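Outer membrane associated protein (Francisella tularensis subsp. tularensis, PDB 6U83) is an outer-membrane protein, possibly with porin activity, whose OmpA-like domain, the part crystallised here, binds D-alanine and probably anchors the protein to peptidoglycan. Local coordinates at residues A[92-106]-A[137-149]. Sequence-based numbering, arbitrary orientation.
Sequences SSVTVKGYASQGQTG and KIITKGFGYNDTL. With DAL (D-alanine), chain D.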
ATOM      1  N   SER A  92       6.098  11.291   8.981  1.00107.08           N
ATOM      2  CA  SER A  92       6.487  12.437   8.165  1.00110.25           C
ATOM      3  C   SER A  92       5.988  12.313   6.729  1.00101.77           C
ATOM      4  O   SER A  92       5.258  13.182   6.238  1.00101.59           O
ATOM      5  CB  SER A  92       8.010  12.584   8.204  1.00117.32           C
ATOM      6  OG  SER A  92       8.617  11.299   8.236  1.00118.22           O
ATOM      7  N   SER A  93       6.395  11.252   6.029  1.00 93.91           N
ATOM      8  CA  SER A  93       6.111  11.119   4.607  1.00 93.38           C
ATOM      9  C   SER A  93       5.901   9.657   4.244  1.00 79.87           C
ATOM     10  O   SER A  93       6.408   8.754   4.917  1.00 80.55           O
ATOM     11  CB  SER A  93       7.245  11.697   3.746  1.00100.88           C
ATOM     12  OG  SER A  93       8.126  10.673   3.311  1.00101.65           O
ATOM     13  N   VAL A  94       5.158   9.436   3.157  1.00 70.40           N
ATOM     14  CA  VAL A  94       4.833   8.101   2.662  1.00 78.75           C
ATOM     15  C   VAL A  94       5.085   8.060   1.167  1.00 71.30           C
ATOM     16  O   VAL A  94       4.599   8.922   0.429  1.00 74.08           O
ATOM     17  CB  VAL A  94       3.367   7.716   2.935  1.00 79.19           C
ATOM     18  CG1 VAL A  94       3.136   6.273   2.532  1.00 76.89           C
ATOM     19  CG2 VAL A  94       3.022   7.925   4.375  1.00 93.04           C
ATOM     20  N   THR A  95       5.787   7.035   0.713  1.00 67.19           N
ATOM     21  CA  THR A  95       5.986   6.811  -0.708  1.00 63.07           C
ATOM     22  C   THR A  95       4.956   5.815  -1.205  1.00 74.82           C
ATOM     23  O   THR A  95       4.874   4.694  -0.695  1.00 79.36           O
ATOM     24  CB  THR A  95       7.396   6.305  -0.977  1.00 65.20           C
ATOM     25  OG1 THR A  95       8.321   7.309  -0.548  1.00 82.13           O
ATOM     26  CG2 THR A  95       7.576   6.042  -2.462  1.00 64.09           C
ATOM     27  N   VAL A  96       4.183   6.221  -2.206  1.00 81.83           N
ATOM     28  CA  VAL A  96       3.107   5.417  -2.767  1.00 67.21           C
ATOM     29  C   VAL A  96       3.568   4.913  -4.131  1.00 68.48           C
ATOM     30  O   VAL A  96       3.754   5.706  -5.065  1.00 65.92           O
ATOM     31  CB  VAL A  96       1.814   6.230  -2.876  1.00 69.23           C
ATOM     32  CG1 VAL A  96       0.745   5.407  -3.525  1.00 77.94           C
ATOM     33  CG2 VAL A  96       1.373   6.681  -1.498  1.00 61.90           C
ATOM     34  N   LYS A  97       3.743   3.597  -4.261  1.00 61.96           N
ATOM     35  CA  LYS A  97       4.320   2.982  -5.454  1.00 60.75           C
ATOM     36  C   LYS A  97       3.246   2.222  -6.224  1.00 61.42           C
ATOM     37  O   LYS A  97       2.589   1.337  -5.669  1.00 60.80           O
ATOM     38  CB  LYS A  97       5.458   2.039  -5.072  1.00 60.24           C
ATOM     39  CG  LYS A  97       6.567   2.713  -4.293  1.00 69.00           C
ATOM     40  CD  LYS A  97       7.548   1.679  -3.807  1.00 73.03           C
ATOM     41  CE  LYS A  97       8.750   2.340  -3.177  1.00 97.64           C
ATOM     42  NZ  LYS A  97       9.746   1.335  -2.701  1.00105.12           N
ATOM     43  N   GLY A  98       3.105   2.535  -7.508  1.00 57.63           N
ATOM     44  CA  GLY A  98       2.135   1.900  -8.370  1.00 50.18           C
ATOM     45  C   GLY A  98       2.776   0.883  -9.302  1.00 54.72           C
ATOM     46  O   GLY A  98       3.892   1.071  -9.767  1.00 61.53           O
ATOM     47  N   TYR A  99       2.044  -0.189  -9.594  1.00 56.86           N
ATOM     48  CA  TYR A  99       2.567  -1.249 -10.442  1.00 53.33           C
ATOM     49  C   TYR A  99       1.497  -1.692 -11.432  1.00 56.72           C
ATOM     50  O   TYR A  99       0.308  -1.359 -11.303  1.00 54.82           O
ATOM     51  CB  TYR A  99       3.045  -2.452  -9.616  1.00 48.86           C
ATOM     52  CG  TYR A  99       4.150  -2.132  -8.647  1.00 49.21           C
ATOM     53  CD1 TYR A  99       5.477  -2.386  -8.975  1.00 54.99           C
ATOM     54  CD2 TYR A  99       3.875  -1.563  -7.397  1.00 56.07           C
ATOM     55  CE1 TYR A  99       6.505  -2.085  -8.090  1.00 62.22           C
ATOM     56  CE2 TYR A  99       4.912  -1.255  -6.493  1.00 60.35           C
ATOM     57  CZ  TYR A  99       6.219  -1.522  -6.857  1.00 62.81           C
ATOM     58  OH  TYR A  99       7.254  -1.238  -6.002  1.00 74.48           O
ATOM     59  N   ALA A 100       1.938  -2.472 -12.418  1.00 52.59           N
ATOM     60  CA  ALA A 100       1.043  -3.012 -13.427  1.00 55.69           C
ATOM     61  C   ALA A 100       1.414  -4.466 -13.699  1.00 59.14           C
ATOM     62  O   ALA A 100       2.490  -4.942 -13.328  1.00 60.19           O
ATOM     63  CB  ALA A 100       1.079  -2.158 -14.717  1.00 53.89           C
ATOM     64  N   SER A 101       0.493  -5.186 -14.321  1.00 53.97           N
ATOM     65  CA  SER A 101       0.833  -6.500 -14.836  1.00 54.93           C
ATOM     66  C   SER A 101       1.327  -6.357 -16.270  1.00 64.29           C
ATOM     67  O   SER A 101       0.996  -5.400 -16.971  1.00 61.13           O
ATOM     68  CB  SER A 101      -0.377  -7.433 -14.781  1.00 63.56           C
ATOM     69  OG  SER A 101      -1.439  -6.941 -15.590  1.00 54.27           O
ATOM     70  N   GLN A 102       2.139  -7.304 -16.707  1.00 70.25           N
ATOM     71  CA  GLN A 102       2.555  -7.333 -18.108  1.00 65.57           C
ATOM     72  C   GLN A 102       1.610  -8.272 -18.834  1.00 65.56           C
ATOM     73  O   GLN A 102       1.730  -9.494 -18.724  1.00 69.33           O
ATOM     74  CB  GLN A 102       4.000  -7.781 -18.279  1.00 65.72           C
ATOM     75  CG  GLN A 102       4.377  -7.805 -19.750  1.00 65.54           C
ATOM     76  CD  GLN A 102       5.785  -8.285 -20.000  1.00 71.14           C
ATOM     77  OE1 GLN A 102       6.440  -8.806 -19.103  1.00 74.77           O
ATOM     78  NE2 GLN A 102       6.260  -8.116 -21.231  1.00 69.30           N
ATOM     79  N   GLY A 103       0.663  -7.702 -19.581  1.00 64.10           N
ATOM     80  CA  GLY A 103      -0.346  -8.525 -20.223  1.00 67.20           C
ATOM     81  C   GLY A 103       0.109  -9.181 -21.505  1.00 75.29           C
ATOM     82  O   GLY A 103      -0.464 -10.193 -21.917  1.00 84.34           O
ATOM     83  N   GLN A 104       1.123  -8.628 -22.164  1.00 80.14           N
ATOM     84  CA  GLN A 104       1.527  -9.107 -23.475  1.00 88.82           C
ATOM     85  C   GLN A 104       3.035  -9.298 -23.514  1.00 90.32           C
ATOM     86  O   GLN A 104       3.794  -8.581 -22.852  1.00 86.29           O
ATOM     87  CB  GLN A 104       1.045  -8.153 -24.600  1.00 84.34           C
ATOM     88  CG  GLN A 104      -0.487  -8.059 -24.651  1.00100.43           C
ATOM     89  CD  GLN A 104      -1.028  -7.453 -25.927  1.00109.71           C
ATOM     90  OE1 GLN A 104      -2.238  -7.228 -26.057  1.00110.61           O
ATOM     91  NE2 GLN A 104      -0.139  -7.193 -26.881  1.00109.58           N
ATOM     92  N   THR A 105       3.451 -10.268 -24.326  1.00 95.84           N
ATOM     93  CA  THR A 105       4.780 -10.852 -24.247  1.00 96.16           C
ATOM     94  C   THR A 105       5.906  -9.915 -24.667  1.00 95.28           C
ATOM     95  O   THR A 105       7.070 -10.246 -24.416  1.00110.96           O
ATOM     96  CB  THR A 105       4.818 -12.120 -25.097  1.00111.25           C
ATOM     97  OG1 THR A 105       6.177 -12.518 -25.287  1.00123.94           O
ATOM     98  CG2 THR A 105       4.159 -11.883 -26.459  1.00115.32           C
ATOM     99  N   GLY A 106       5.623  -8.770 -25.282  1.00 80.86           N
ATOM    100  CA  GLY A 106       6.726  -7.912 -25.682  1.00 83.10           C
ATOM    101  C   GLY A 106       6.940  -6.647 -24.866  1.00 83.87           C
ATOM    102  O   GLY A 106       6.814  -6.660 -23.637  1.00 83.05           O
ATOM    103  N   LYS A 137       3.022  15.483   2.483  1.00102.19           N
ATOM    104  CA  LYS A 137       3.509  14.256   3.088  1.00 95.28           C
ATOM    105  C   LYS A 137       3.489  13.070   2.131  1.00 93.35           C
ATOM    106  O   LYS A 137       3.705  11.944   2.592  1.00 94.66           O
ATOM    107  CB  LYS A 137       2.682  13.916   4.333  1.00 90.68           C
ATOM    108  CG  LYS A 137       2.654  15.011   5.388  1.00 92.63           C
ATOM    109  CD  LYS A 137       2.024  14.515   6.684  1.00 94.17           C
ATOM    110  CE  LYS A 137       1.812  15.664   7.659  1.00104.18           C
ATOM    111  NZ  LYS A 137       3.000  16.587   7.735  1.00113.34           N
ATOM    112  N   ILE A 138       3.240  13.266   0.832  1.00 86.04           N
ATOM    113  CA  ILE A 138       2.943  12.146  -0.060  1.00 88.85           C
ATOM    114  C   ILE A 138       3.808  12.221  -1.305  1.00 83.24           C
ATOM    115  O   ILE A 138       3.831  13.245  -1.994  1.00 91.47           O
ATOM    116  CB  ILE A 138       1.456  12.092  -0.455  1.00 88.60           C
ATOM    117  CG1 ILE A 138       0.574  11.929   0.780  1.00 80.50           C
ATOM    118  CG2 ILE A 138       1.205  10.920  -1.382  1.00 90.75           C
ATOM    119  CD1 ILE A 138      -0.896  12.063   0.478  1.00 76.12           C
ATOM    120  N   ILE A 139       4.492  11.120  -1.605  1.00 79.26           N
ATOM    121  CA  ILE A 139       5.336  10.983  -2.784  1.00 79.55           C
ATOM    122  C   ILE A 139       4.838   9.791  -3.580  1.00 80.19           C
ATOM    123  O   ILE A 139       4.636   8.709  -3.017  1.00 75.36           O
ATOM    124  CB  ILE A 139       6.813  10.784  -2.408  1.00 78.40           C
ATOM    125  CG1 ILE A 139       7.304  11.931  -1.525  1.00 90.44           C
ATOM    126  CG2 ILE A 139       7.649  10.633  -3.667  1.00 72.75           C
ATOM    127  CD1 ILE A 139       7.308  11.601  -0.044  1.00103.35           C
ATOM    128  N   THR A 140       4.672   9.977  -4.890  1.00 76.76           N
ATOM    129  CA  THR A 140       4.168   8.932  -5.765  1.00 65.93           C
ATOM    130  C   THR A 140       5.224   8.545  -6.795  1.00 71.16           C
ATOM    131  O   THR A 140       5.950   9.401  -7.319  1.00 72.59           O
ATOM    132  CB  THR A 140       2.870   9.364  -6.461  1.00 68.03           C
ATOM    133  OG1 THR A 140       3.123  10.439  -7.369  1.00 77.99           O
ATOM    134  CG2 THR A 140       1.853   9.828  -5.433  1.00 69.48           C
ATOM    135  N   LYS A 141       5.305   7.238  -7.048  1.00 72.69           N
ATOM    136  CA  LYS A 141       6.194   6.606  -8.010  1.00 65.29           C
ATOM    137  C   LYS A 141       5.416   5.543  -8.767  1.00 68.68           C
ATOM    138  O   LYS A 141       4.634   4.795  -8.169  1.00 74.51           O
ATOM    139  CB  LYS A 141       7.378   5.926  -7.327  1.00 72.95           C
ATOM    140  CG  LYS A 141       8.501   6.815  -6.831  1.00 80.84           C
ATOM    141  CD  LYS A 141       9.606   5.928  -6.252  1.00 88.94           C
ATOM    142  CE  LYS A 141      10.993   6.583  -6.285  1.00104.05           C
ATOM    143  NZ  LYS A 141      12.066   5.629  -5.824  1.00103.97           N
ATOM    144  N   GLY A 142       5.629   5.476 -10.074  1.00 65.94           N
ATOM    145  CA  GLY A 142       5.114   4.396 -10.905  1.00 68.68           C
ATOM    146  C   GLY A 142       6.255   3.500 -11.340  1.00 67.81           C
ATOM    147  O   GLY A 142       7.384   3.955 -11.495  1.00 72.76           O
ATOM    148  N   PHE A 143       5.970   2.214 -11.513  1.00 64.67           N
ATOM    149  CA  PHE A 143       7.002   1.274 -11.924  1.00 59.97           C
ATOM    150  C   PHE A 143       6.607   0.461 -13.144  1.00 62.15           C
ATOM    151  O   PHE A 143       7.416  -0.345 -13.621  1.00 72.05           O
ATOM    152  CB  PHE A 143       7.352   0.320 -10.771  1.00 67.85           C
ATOM    153  CG  PHE A 143       8.069   0.991  -9.625  1.00 73.95           C
ATOM    154  CD1 PHE A 143       9.447   1.075  -9.613  1.00 82.30           C
ATOM    155  CD2 PHE A 143       7.364   1.541  -8.566  1.00 71.18           C
ATOM    156  CE1 PHE A 143      10.110   1.702  -8.575  1.00 85.65           C
ATOM    157  CE2 PHE A 143       8.014   2.157  -7.521  1.00 63.46           C
ATOM    158  CZ  PHE A 143       9.389   2.242  -7.526  1.00 81.78           C
ATOM    159  N   GLY A 144       5.396   0.644 -13.659  1.00 54.14           N
ATOM    160  CA  GLY A 144       4.979  -0.191 -14.758  1.00 55.35           C
ATOM    161  C   GLY A 144       4.952  -1.647 -14.341  1.00 62.38           C
ATOM    162  O   GLY A 144       4.800  -1.997 -13.156  1.00 57.54           O
ATOM    163  N   TYR A 145       5.150  -2.519 -15.327  1.00 58.88           N
ATOM    164  CA  TYR A 145       5.231  -3.942 -15.045  1.00 68.20           C
ATOM    165  C   TYR A 145       6.646  -4.396 -14.709  1.00 71.88           C
ATOM    166  O   TYR A 145       7.034  -5.522 -15.050  1.00 78.85           O
ATOM    167  CB  TYR A 145       4.631  -4.749 -16.199  1.00 70.21           C
ATOM    168  CG  TYR A 145       5.172  -4.539 -17.607  1.00 65.68           C
ATOM    169  CD1 TYR A 145       6.480  -4.874 -17.936  1.00 61.81           C
ATOM    170  CD2 TYR A 145       4.336  -4.087 -18.634  1.00 62.12           C
ATOM    171  CE1 TYR A 145       6.948  -4.727 -19.232  1.00 63.27           C
ATOM    172  CE2 TYR A 145       4.804  -3.935 -19.938  1.00 55.07           C
ATOM    173  CZ  TYR A 145       6.104  -4.265 -20.225  1.00 62.49           C
ATOM    174  OH  TYR A 145       6.584  -4.134 -21.502  1.00 72.14           O
ATOM    175  N   ASN A 146       7.434  -3.554 -14.047  1.00 73.53           N
ATOM    176  CA  ASN A 146       8.660  -4.015 -13.419  1.00 72.45           C
ATOM    177  C   ASN A 146       8.368  -4.331 -11.953  1.00 73.97           C
ATOM    178  O   ASN A 146       7.306  -3.997 -11.425  1.00 81.50           O
ATOM    179  CB  ASN A 146       9.768  -2.971 -13.537  1.00 71.78           C
ATOM    180  CG  ASN A 146      10.088  -2.605 -14.986  1.00 90.12           C
ATOM    181  OD1 ASN A 146      10.601  -3.425 -15.754  1.00101.74           O
ATOM    182  ND2 ASN A 146       9.798  -1.360 -15.358  1.00 82.66           N
ATOM    183  N   ASP A 147       9.321  -4.982 -11.290  1.00 72.45           N
ATOM    184  CA  ASP A 147       9.128  -5.403  -9.899  1.00 75.91           C
ATOM    185  C   ASP A 147       7.817  -6.171  -9.730  1.00 72.82           C
ATOM    186  O   ASP A 147       7.085  -5.968  -8.759  1.00 71.96           O
ATOM    187  CB  ASP A 147       9.149  -4.207  -8.939  1.00 86.81           C
ATOM    188  CG  ASP A 147      10.496  -3.496  -8.885  1.00 99.85           C
ATOM    189  OD1 ASP A 147      11.454  -3.950  -9.551  1.00106.12           O
ATOM    190  OD2 ASP A 147      10.583  -2.467  -8.173  1.00 94.60           O
ATOM    191  N   THR A 148       7.483  -7.026 -10.698  1.00 72.92           N
ATOM    192  CA  THR A 148       6.303  -7.852 -10.497  1.00 75.06           C
ATOM    193  C   THR A 148       6.544  -8.796  -9.330  1.00 74.68           C
ATOM    194  O   THR A 148       7.682  -9.101  -8.970  1.00 70.34           O
ATOM    195  CB  THR A 148       5.938  -8.651 -11.753  1.00 75.84           C
ATOM    196  OG1 THR A 148       6.966  -9.606 -12.047  1.00 83.16           O
ATOM    197  CG2 THR A 148       5.724  -7.728 -12.933  1.00 75.93           C
ATOM    198  N   LEU A 149       5.453  -9.254  -8.729  1.00 80.82           N
ATOM    199  CA  LEU A 149       5.564 -10.035  -7.504  1.00 77.25           C
ATOM    200  C   LEU A 149       6.263 -11.367  -7.753  1.00 75.12           C
ATOM    201  O   LEU A 149       6.098 -12.003  -8.799  1.00 78.58           O
ATOM    202  CB  LEU A 149       4.180 -10.253  -6.899  1.00 76.31           C
ATOM    203  CG  LEU A 149       3.567  -8.979  -6.312  1.00 76.65           C
ATOM    204  CD1 LEU A 149       2.131  -9.224  -5.905  1.00 82.26           C
ATOM    205  CD2 LEU A 149       4.377  -8.503  -5.109  1.00 70.63           C
TER
HETATM  206  N   DAL D 403      -1.256  -4.501 -17.581  1.00 51.20           N
HETATM  207  CA  DAL D 403      -2.650  -4.323 -17.202  1.00 51.52           C
HETATM  208  CB  DAL D 403      -3.391  -3.490 -18.260  1.00 54.50           C
HETATM  209  C   DAL D 403      -2.809  -3.699 -15.817  1.00 59.08           C
HETATM  210  O   DAL D 403      -3.937  -3.365 -15.445  1.00 66.34           O
HETATM  211  OXT DAL D 403      -1.844  -3.515 -15.052  1.00 60.09           O
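Strands 94-98 and 138-142 pair in parallel, as the two strands of a right-handed beta-alpha-beta unit whose crossover is helix 110-130, in the OmpA-like fold; strand 138-142 lies at the sheet edge, while 94-98 also pairs with strand 161-172. The ladder runs from Val94 N, bonded to Lys137 O, through Val96 N to Ile139 O (2.7 Å) and on to Phe143 N, bonded to Gly98 O. Beta-branched residues suit these extended backbones. Val96 and Ile138 face the helices, and their CG2 methyls meet at 4.2 Å; Val96 also packs on Val124 and Ile138 on Ala125. On the other, more exposed face lie Thr95, Ile139 and two lysines that run out side by side, Lys97 NZ and Lys141 NZ 5.8 Å apart, so their like charges would probably repel mildly.

Beyond Gly98 and Gly142, aromatic residues take over. The Phe143 ring lies nearly parallel to that of Tyr99, planes 9° apart but offset so that little of one lies over the other, with centroids 5.0 Å apart. Lys97 lends its aliphatic stem to the Phe143 rim, CB lying 3.5 Å from CE2. Asp147 CB and the carbonyl of Asn146 border the edge of the Tyr99 ring, which also makes a cation-pi contact with Arg161. Gly144, at a positive phi that favours glycine, turns the chain and offers its O to Ala100 N.

Beyond Ala100, 92-106 reaches the D-alanine pocket: Ser101 N donates to ligand OXT, while Ser101 OG is bonded to Gln160. Gln102, its CG anti to the backbone N (chi1 180°), extends across Tyr145, its amide stacked on the ring with the planes 6° apart, and CG making a CH-pi contact 3.7 Å above the ring centroid.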